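PDB 2DT8: DegV family protein from Thermus thermophilus, which binds fatty acids, here palmitic acid, and is otherwise of uncharacterised function. Local coordinates for residues A[38-50]-A[258-270]. Numbering follows the deposited sequence.
Sequences RDWEEITPTEIFQ and NELGAVIASHTGP. With PLM (palmitic acid), chain C.
N258 and the W40 indole point at each other, amide and ring planes 22° apart, with ND2 3.6 Å from CH2. The outer end of this indole meets the backbone of E259, whose carbonyl O lies at the ring edge, 3.2 Å from CH2; this buried oxygen finds no partner. The extended E259 side chain reaches the P45 ring, and its OE2 shares a water with T46 N. L260 O touches P45 CG. At G261, CA sits above the indole plane of W40, offset toward its rim, 3.4 Å from NE1; a side chain here would collide with the ring. D12 fixes this corner: its carboxylate oxygens take W40 NE1 and G261 N, and N258 ND2 donates to D12 O. A262 CB presses tightly on I43 CG2 (3.5 Å) and also meets I48 CD1. The helix 262-268 begins here under D39: V263 N donates to OD1 at 2.9 Å, approaching from above the carboxylate plane, while V263 CG2 packs on CG. With CG anti to the backbone N (chi1 -163°), D39 can lay its carboxylate over this helix start; OD2 bonds to S9 and, through a water, to I264 N. A265 CB fits against P45 CB, and A265 O meets the F49 ring edge at CZ. Beyond G269, the P270 ring lies over one F49 face, CD 3.9 Å from the centroid in a CH-pi contact; P45 O lies over the other. An alanine in place of F49 is likely to cost P270 its aromatic partner and open a gap beside A265. The N-to-C directions of segments 45-50 and 262-268 lie 38° apart. V263 (by its other methyl, CG1), I264, H267 and T268 touch the palmitate, consistent with the DegV fold, where the fatty acid lies between two domains and this helix forms part of the wall.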
ATOM      1  N   ARG A  38      -0.061 -11.377  13.607  1.00  6.00           N
ATOM      2  CA  ARG A  38       0.677 -11.034  12.406  1.00  5.53           C
ATOM      3  C   ARG A  38      -0.221 -10.724  11.206  1.00  4.74           C
ATOM      4  O   ARG A  38      -1.134 -11.467  10.872  1.00  5.97           O
ATOM      5  CB  ARG A  38       1.494 -12.247  11.969  1.00  7.46           C
ATOM      6  CG  ARG A  38       2.751 -12.481  12.779  1.00 13.16           C
ATOM      7  CD  ARG A  38       3.596 -13.602  12.216  1.00 21.28           C
ATOM      8  NE  ARG A  38       3.180 -14.937  12.638  1.00 27.45           N
ATOM      9  CZ  ARG A  38       2.702 -15.864  11.812  1.00 30.07           C
ATOM     10  NH1 ARG A  38       2.934 -15.781  10.512  1.00 36.31           N
ATOM     11  NH2 ARG A  38       1.982 -16.873  12.279  1.00 39.36           N
ATOM     12  N   ASP A  39       0.135  -9.599  10.562  1.00  4.79           N
ATOM     13  CA  ASP A  39      -0.678  -9.185   9.435  1.00  5.82           C
ATOM     14  C   ASP A  39      -0.834 -10.352   8.444  1.00  4.22           C
ATOM     15  O   ASP A  39       0.095 -11.148   8.294  1.00  4.93           O
ATOM     16  CB  ASP A  39       0.137  -8.039   8.767  1.00  5.47           C
ATOM     17  CG  ASP A  39      -0.652  -7.158   7.814  1.00  6.24           C
ATOM     18  OD1 ASP A  39      -1.905  -7.157   7.859  1.00  6.05           O
ATOM     19  OD2 ASP A  39       0.016  -6.435   7.029  1.00  6.62           O
ATOM     20  N   TRP A  40      -2.005 -10.454   7.817  1.00  3.64           N
ATOM     21  CA  TRP A  40      -2.332 -11.489   6.825  1.00  4.00           C
ATOM     22  C   TRP A  40      -2.408 -12.944   7.290  1.00  5.10           C
ATOM     23  O   TRP A  40      -3.342 -13.662   6.930  1.00  8.09           O
ATOM     24  CB  TRP A  40      -1.371 -11.412   5.621  1.00  4.97           C
ATOM     25  CG  TRP A  40      -1.672 -10.247   4.693  1.00  4.76           C
ATOM     26  CD1 TRP A  40      -1.054  -9.031   4.667  1.00  4.26           C
ATOM     27  CD2 TRP A  40      -2.700 -10.194   3.695  1.00  6.62           C
ATOM     28  NE1 TRP A  40      -1.633  -8.222   3.716  1.00  6.25           N
ATOM     29  CE2 TRP A  40      -2.656  -8.907   3.112  1.00  5.31           C
ATOM     30  CE3 TRP A  40      -3.672 -11.104   3.253  1.00  7.18           C
ATOM     31  CZ2 TRP A  40      -3.530  -8.512   2.088  1.00  5.19           C
ATOM     32  CZ3 TRP A  40      -4.542 -10.709   2.237  1.00  7.92           C
ATOM     33  CH2 TRP A  40      -4.470  -9.424   1.674  1.00  5.80           C
ATOM     34  N   GLU A  41      -1.521 -13.403   8.146  1.00  4.02           N
ATOM     35  CA  GLU A  41      -1.407 -14.787   8.597  1.00  5.30           C
ATOM     36  C   GLU A  41      -2.286 -15.186   9.762  1.00  4.93           C
ATOM     37  O   GLU A  41      -2.763 -16.322   9.826  1.00  6.05           O
ATOM     38  CB  GLU A  41       0.035 -15.086   9.009  1.00  7.87           C
ATOM     39  CG  GLU A  41       1.093 -14.825   7.968  1.00 12.81           C
ATOM     40  CD  GLU A  41       0.959 -15.800   6.825  1.00 23.53           C
ATOM     41  OE1 GLU A  41       1.262 -16.994   7.037  1.00 24.83           O
ATOM     42  OE2 GLU A  41       0.557 -15.381   5.720  1.00 32.57           O
ATOM     43  N   GLU A  42      -2.661 -14.232  10.558  1.00  4.73           N
ATOM     44  CA  GLU A  42      -3.406 -14.472  11.774  1.00  5.51           C
ATOM     45  C   GLU A  42      -4.620 -13.623  12.066  1.00  5.12           C
ATOM     46  O   GLU A  42      -5.291 -13.850  13.071  1.00  6.19           O
ATOM     47  CB  GLU A  42      -2.466 -14.354  12.967  1.00  7.10           C
ATOM     48  CG  GLU A  42      -1.264 -15.259  12.932  1.00  9.88           C
ATOM     49  CD  GLU A  42      -0.495 -15.176  14.224  1.00 12.10           C
ATOM     50  OE1 GLU A  42       0.035 -14.090  14.538  1.00  9.68           O
ATOM     51  OE2 GLU A  42      -0.433 -16.193  14.945  1.00 20.72           O
ATOM     52  N   ILE A  43      -4.882 -12.628  11.198  1.00  5.23           N
ATOM     53  CA  ILE A  43      -6.038 -11.774  11.368  1.00  5.86           C
ATOM     54  C   ILE A  43      -6.435 -11.178  10.024  1.00  5.10           C
ATOM     55  O   ILE A  43      -5.631 -11.150   9.100  1.00  5.99           O
ATOM     56  CB  ILE A  43      -5.730 -10.655  12.406  1.00  7.47           C
ATOM     57  CG1 ILE A  43      -7.026  -9.921  12.775  1.00 12.00           C
ATOM     58  CG2 ILE A  43      -4.670  -9.689  11.849  1.00  8.97           C
ATOM     59  CD1 ILE A  43      -6.980  -9.208  14.096  1.00 22.55           C
ATOM     60  N   THR A  44      -7.745 -10.810   9.993  1.00  5.32           N
ATOM     61  CA  THR A  44      -8.321 -10.197   8.795  1.00  4.61           C
ATOM     62  C   THR A  44      -9.043  -8.892   9.115  1.00  5.69           C
ATOM     63  O   THR A  44      -9.398  -8.636  10.264  1.00  4.84           O
ATOM     64  CB  THR A  44      -9.390 -11.102   8.153  1.00  5.23           C
ATOM     65  OG1 THR A  44     -10.557 -11.099   8.987  1.00  6.48           O
ATOM     66  CG2 THR A  44      -8.889 -12.537   8.004  1.00  6.62           C
ATOM     67  N   PRO A  45      -9.254  -8.041   8.098  1.00  3.90           N
ATOM     68  CA  PRO A  45      -9.966  -6.778   8.325  1.00  4.52           C
ATOM     69  C   PRO A  45     -11.375  -7.045   8.882  1.00  4.92           C
ATOM     70  O   PRO A  45     -11.841  -6.348   9.784  1.00  5.40           O
ATOM     71  CB  PRO A  45     -10.017  -6.160   6.936  1.00  5.03           C
ATOM     72  CG  PRO A  45      -8.678  -6.604   6.352  1.00  5.08           C
ATOM     73  CD  PRO A  45      -8.600  -8.052   6.772  1.00  5.13           C
ATOM     74  N   THR A  46     -12.042  -8.068   8.352  1.00  4.63           N
ATOM     75  CA  THR A  46     -13.395  -8.407   8.792  1.00  4.46           C
ATOM     76  C   THR A  46     -13.437  -8.705  10.286  1.00  6.48           C
ATOM     77  O   THR A  46     -14.357  -8.262  10.987  1.00  5.30           O
ATOM     78  CB  THR A  46     -13.932  -9.622   8.008  1.00  5.73           C
ATOM     79  OG1 THR A  46     -14.083  -9.264   6.630  1.00  9.85           O
ATOM     80  CG2 THR A  46     -15.287 -10.070   8.557  1.00  7.85           C
ATOM     81  N   GLU A  47     -12.444  -9.443  10.779  1.00  5.00           N
ATOM     82  CA  GLU A  47     -12.395  -9.774  12.199  1.00  5.50           C
ATOM     83  C   GLU A  47     -12.213  -8.531  13.053  1.00  4.57           C
ATOM     84  O   GLU A  47     -12.832  -8.399  14.108  1.00  6.52           O
ATOM     85  CB  GLU A  47     -11.267 -10.772  12.482  1.00  7.33           C
ATOM     86  CG  GLU A  47     -11.576 -12.153  11.942  1.00  6.31           C
ATOM     87  CD  GLU A  47     -10.386 -13.093  11.994  1.00 10.15           C
ATOM     88  OE1 GLU A  47      -9.271 -12.683  11.609  1.00  9.71           O
ATOM     89  OE2 GLU A  47     -10.579 -14.247  12.415  1.00 11.26           O
ATOM     90  N   ILE A  48     -11.347  -7.627  12.611  1.00  5.02           N
ATOM     91  CA  ILE A  48     -11.111  -6.391  13.334  1.00  5.89           C
ATOM     92  C   ILE A  48     -12.386  -5.562  13.439  1.00  5.40           C
ATOM     93  O   ILE A  48     -12.742  -5.093  14.524  1.00  6.58           O
ATOM     94  CB  ILE A  48     -10.036  -5.554  12.618  1.00  4.14           C
ATOM     95  CG1 ILE A  48      -8.678  -6.234  12.794  1.00  7.72           C
ATOM     96  CG2 ILE A  48     -10.020  -4.118  13.156  1.00  6.59           C
ATOM     97  CD1 ILE A  48      -7.596  -5.698  11.874  1.00  8.00           C
ATOM     98  N   PHE A  49     -13.089  -5.397  12.323  1.00  4.50           N
ATOM     99  CA  PHE A  49     -14.299  -4.589  12.343  1.00  4.64           C
ATOM    100  C   PHE A  49     -15.437  -5.203  13.163  1.00  5.63           C
ATOM    101  O   PHE A  49     -16.277  -4.511  13.722  1.00  4.96           O
ATOM    102  CB  PHE A  49     -14.735  -4.255  10.914  1.00  5.00           C
ATOM    103  CG  PHE A  49     -13.649  -3.588  10.106  1.00  7.59           C
ATOM    104  CD1 PHE A  49     -12.792  -2.668  10.710  1.00  7.10           C
ATOM    105  CD2 PHE A  49     -13.470  -3.881   8.761  1.00  8.97           C
ATOM    106  CE1 PHE A  49     -11.763  -2.054   9.986  1.00 12.18           C
ATOM    107  CE2 PHE A  49     -12.443  -3.269   8.027  1.00 10.85           C
ATOM    108  CZ  PHE A  49     -11.592  -2.356   8.645  1.00 10.10           C
ATOM    109  N   GLN A  50     -15.414  -6.547  13.167  1.00  5.27           N
ATOM    110  CA  GLN A  50     -16.432  -7.233  13.940  1.00  6.06           C
ATOM    111  C   GLN A  50     -16.245  -6.968  15.436  1.00  8.40           C
ATOM    112  O   GLN A  50     -17.198  -6.837  16.194  1.00  7.38           O
ATOM    113  CB  GLN A  50     -16.313  -8.787  13.811  1.00  9.19           C
ATOM    114  CG  GLN A  50     -17.243  -9.560  14.747  1.00 14.95           C
ATOM    115  CD  GLN A  50     -16.905 -11.039  14.857  1.00 26.22           C
ATOM    116  OE1 GLN A  50     -17.505 -11.760  15.656  1.00 31.49           O
ATOM    117  NE2 GLN A  50     -15.943 -11.497  14.062  1.00 26.41           N
ATOM    118  N   ASN A 258      -6.936  -7.020  -4.821  1.00  8.41           N
ATOM    119  CA  ASN A 258      -6.651  -7.743  -3.591  1.00  9.88           C
ATOM    120  C   ASN A 258      -7.307  -7.016  -2.447  1.00  8.23           C
ATOM    121  O   ASN A 258      -7.639  -5.829  -2.541  1.00  6.65           O
ATOM    122  CB  ASN A 258      -5.136  -7.845  -3.321  1.00  9.86           C
ATOM    123  CG  ASN A 258      -4.789  -8.915  -2.273  1.00 12.27           C
ATOM    124  OD1 ASN A 258      -5.600  -9.793  -1.966  1.00 13.55           O
ATOM    125  ND2 ASN A 258      -3.575  -8.855  -1.745  1.00 12.27           N
ATOM    126  N   GLU A 259      -7.520  -7.749  -1.368  1.00  7.23           N
ATOM    127  CA  GLU A 259      -8.073  -7.158  -0.168  1.00  6.02           C
ATOM    128  C   GLU A 259      -6.910  -6.452   0.531  1.00  5.52           C
ATOM    129  O   GLU A 259      -5.745  -6.827   0.372  1.00  5.86           O
ATOM    130  CB  GLU A 259      -8.629  -8.249   0.753  1.00  6.92           C
ATOM    131  CG  GLU A 259      -9.215  -7.702   2.041  1.00  8.82           C
ATOM    132  CD  GLU A 259      -9.920  -8.748   2.889  1.00 12.02           C
ATOM    133  OE1 GLU A 259      -9.697  -9.962   2.690  1.00 13.08           O
ATOM    134  OE2 GLU A 259     -10.698  -8.336   3.771  1.00 13.47           O
ATOM    135  N   LEU A 260      -7.240  -5.406   1.279  1.00  6.29           N
ATOM    136  CA  LEU A 260      -6.256  -4.687   2.075  1.00  5.77           C
ATOM    137  C   LEU A 260      -5.828  -5.615   3.203  1.00  4.35           C
ATOM    138  O   LEU A 260      -6.610  -6.473   3.649  1.00  5.77           O
ATOM    139  CB  LEU A 260      -6.903  -3.469   2.730  1.00  7.28           C
ATOM    140  CG  LEU A 260      -7.271  -2.273   1.863  1.00  8.92           C
ATOM    141  CD1 LEU A 260      -8.096  -1.295   2.684  1.00 10.71           C
ATOM    142  CD2 LEU A 260      -5.992  -1.613   1.368  1.00  9.05           C
ATOM    143  N   GLY A 261      -4.601  -5.452   3.670  1.00  4.20           N
ATOM    144  CA  GLY A 261      -4.160  -6.245   4.799  1.00  4.35           C
ATOM    145  C   GLY A 261      -4.789  -5.700   6.076  1.00  4.78           C
ATOM    146  O   GLY A 261      -5.288  -4.567   6.118  1.00  4.50           O
ATOM    147  N   ALA A 262      -4.757  -6.508   7.131  1.00  3.97           N
ATOM    148  CA  ALA A 262      -5.320  -6.109   8.411  1.00  5.50           C
ATOM    149  C   ALA A 262      -4.620  -4.871   8.966  1.00  3.17           C
ATOM    150  O   ALA A 262      -5.257  -4.021   9.596  1.00  3.93           O
ATOM    151  CB  ALA A 262      -5.211  -7.255   9.395  1.00  3.62           C
ATOM    152  N   VAL A 263      -3.312  -4.750   8.740  1.00  3.31           N
ATOM    153  CA  VAL A 263      -2.605  -3.580   9.255  1.00  3.97           C
ATOM    154  C   VAL A 263      -3.077  -2.302   8.560  1.00  2.99           C
ATOM    155  O   VAL A 263      -3.381  -1.309   9.226  1.00  3.59           O
ATOM    156  CB  VAL A 263      -1.071  -3.751   9.147  1.00  3.80           C
ATOM    157  CG1 VAL A 263      -0.365  -2.418   9.404  1.00  4.75           C
ATOM    158  CG2 VAL A 263      -0.604  -4.772  10.187  1.00  5.26           C
ATOM    159  N   ILE A 264      -3.174  -2.313   7.234  1.00  3.68           N
ATOM    160  CA  ILE A 264      -3.654  -1.121   6.550  1.00  3.17           C
ATOM    161  C   ILE A 264      -5.123  -0.847   6.901  1.00  4.85           C
ATOM    162  O   ILE A 264      -5.506   0.290   7.165  1.00  5.28           O
ATOM    163  CB  ILE A 264      -3.525  -1.255   5.010  1.00  3.88           C
ATOM    164  CG1 ILE A 264      -2.053  -1.382   4.617  1.00  4.23           C
ATOM    165  CG2 ILE A 264      -4.167  -0.042   4.323  1.00  5.10           C
ATOM    166  CD1 ILE A 264      -1.224  -0.134   4.887  1.00  6.71           C
ATOM    167  N   ALA A 265      -5.944  -1.897   6.921  1.00  4.33           N
ATOM    168  CA  ALA A 265      -7.364  -1.745   7.221  1.00  4.09           C
ATOM    169  C   ALA A 265      -7.624  -1.200   8.625  1.00  4.01           C
ATOM    170  O   ALA A 265      -8.661  -0.572   8.863  1.00  5.67           O
ATOM    171  CB  ALA A 265      -8.081  -3.077   7.042  1.00  5.56           C
ATOM    172  N   SER A 266      -6.702  -1.451   9.552  1.00  4.18           N
ATOM    173  CA  SER A 266      -6.835  -0.954  10.930  1.00  5.17           C
ATOM    174  C   SER A 266      -6.825   0.575  10.958  1.00  3.69           C
ATOM    175  O   SER A 266      -7.314   1.196  11.911  1.00  5.93           O
ATOM    176  CB  SER A 266      -5.685  -1.462  11.807  1.00  6.03           C
ATOM    177  OG  SER A 266      -5.803  -2.851  12.075  1.00  6.73           O
ATOM    178  N   HIS A 267      -6.254   1.172   9.914  1.00  4.77           N
ATOM    179  CA  HIS A 267      -6.190   2.625   9.803  1.00  4.04           C
ATOM    180  C   HIS A 267      -7.211   3.215   8.848  1.00  5.98           C
ATOM    181  O   HIS A 267      -7.733   4.296   9.093  1.00  6.70           O
ATOM    182  CB  HIS A 267      -4.787   3.046   9.399  1.00  5.12           C
ATOM    183  CG  HIS A 267      -3.777   2.767  10.458  1.00  4.45           C
ATOM    184  ND1 HIS A 267      -3.532   3.638  11.504  1.00  6.86           N
ATOM    185  CD2 HIS A 267      -3.026   1.668  10.704  1.00  5.24           C
ATOM    186  CE1 HIS A 267      -2.679   3.084  12.341  1.00  5.95           C
ATOM    187  NE2 HIS A 267      -2.355   1.884  11.879  1.00  6.57           N
ATOM    188  N   THR A 268      -7.511   2.525   7.754  1.00  5.20           N
ATOM    189  CA  THR A 268      -8.505   3.066   6.821  1.00  5.11           C
ATOM    190  C   THR A 268      -9.934   2.811   7.300  1.00  5.48           C
ATOM    191  O   THR A 268     -10.820   3.656   7.133  1.00  6.77           O
ATOM    192  CB  THR A 268      -8.342   2.477   5.409  1.00  5.34           C
ATOM    193  OG1 THR A 268      -8.545   1.061   5.457  1.00  7.03           O
ATOM    194  CG2 THR A 268      -6.943   2.767   4.853  1.00  8.99           C
ATOM    195  N   GLY A 269     -10.154   1.641   7.891  1.00  6.01           N
ATOM    196  CA  GLY A 269     -11.471   1.313   8.393  1.00  5.61           C
ATOM    197  C   GLY A 269     -12.318   0.527   7.414  1.00  5.75           C
ATOM    198  O   GLY A 269     -11.853   0.168   6.333  1.00  6.31           O
ATOM    199  N   PRO A 270     -13.577   0.245   7.765  1.00  4.84           N
ATOM    200  CA  PRO A 270     -14.477  -0.514   6.893  1.00  6.67           C
ATOM    201  C   PRO A 270     -14.886   0.239   5.632  1.00  5.16           C
ATOM    202  O   PRO A 270     -14.782   1.468   5.558  1.00  7.07           O
ATOM    203  CB  PRO A 270     -15.669  -0.816   7.803  1.00 10.66           C
ATOM    204  CG  PRO A 270     -15.695   0.354   8.729  1.00 10.19           C
ATOM    205  CD  PRO A 270     -14.230   0.580   9.044  1.00  6.38           C
TER
HETATM  206  C1  PLM C 701       2.587   0.781  11.857  1.00  8.51           C
HETATM  207  O1  PLM C 701       3.808   1.309  11.740  1.00  9.55           O
HETATM  208  O2  PLM C 701       2.152   0.518  12.958  1.00  8.95           O
HETATM  209  C2  PLM C 701       1.756   0.521  10.617  1.00  9.45           C
HETATM  210  C3  PLM C 701       1.032   1.813  10.222  1.00  8.22           C
HETATM  211  C4  PLM C 701       0.143   1.570   9.000  1.00  7.58           C
HETATM  212  C5  PLM C 701      -0.531   2.883   8.606  1.00  7.98           C
HETATM  213  C6  PLM C 701      -1.350   2.695   7.330  1.00  7.17           C
HETATM  214  C7  PLM C 701      -2.037   4.004   6.993  1.00  7.63           C
HETATM  215  C8  PLM C 701      -2.687   3.909   5.634  1.00 13.36           C
HETATM  216  C9  PLM C 701      -3.067   5.321   5.192  1.00 15.61           C
HETATM  217  CA  PLM C 701      -4.204   5.256   4.191  1.00 21.35           C
HETATM  218  CB  PLM C 701      -3.604   5.036   2.815  1.00 17.45           C
HETATM  219  CC  PLM C 701      -3.943   3.631   2.350  1.00 18.93           C
HETATM  220  CD  PLM C 701      -4.653   3.715   1.011  1.00 18.40           C
HETATM  221  CE  PLM C 701      -5.157   2.325   0.630  1.00 18.02           C
HETATM  222  CF  PLM C 701      -5.975   2.408  -0.667  1.00 20.33           C
HETATM  223  CG  PLM C 701      -5.031   2.493  -1.866  1.00 21.36           C
HETATM  224  O   HOH W   1      -1.480  -4.576   5.606  1.00  5.41           O
HETATM  225  O   HOH W   2      -4.725  -9.465   7.028  1.00  6.91           O
HETATM  226  O   HOH W   3     -11.552  -9.655   5.886  1.00  8.99           O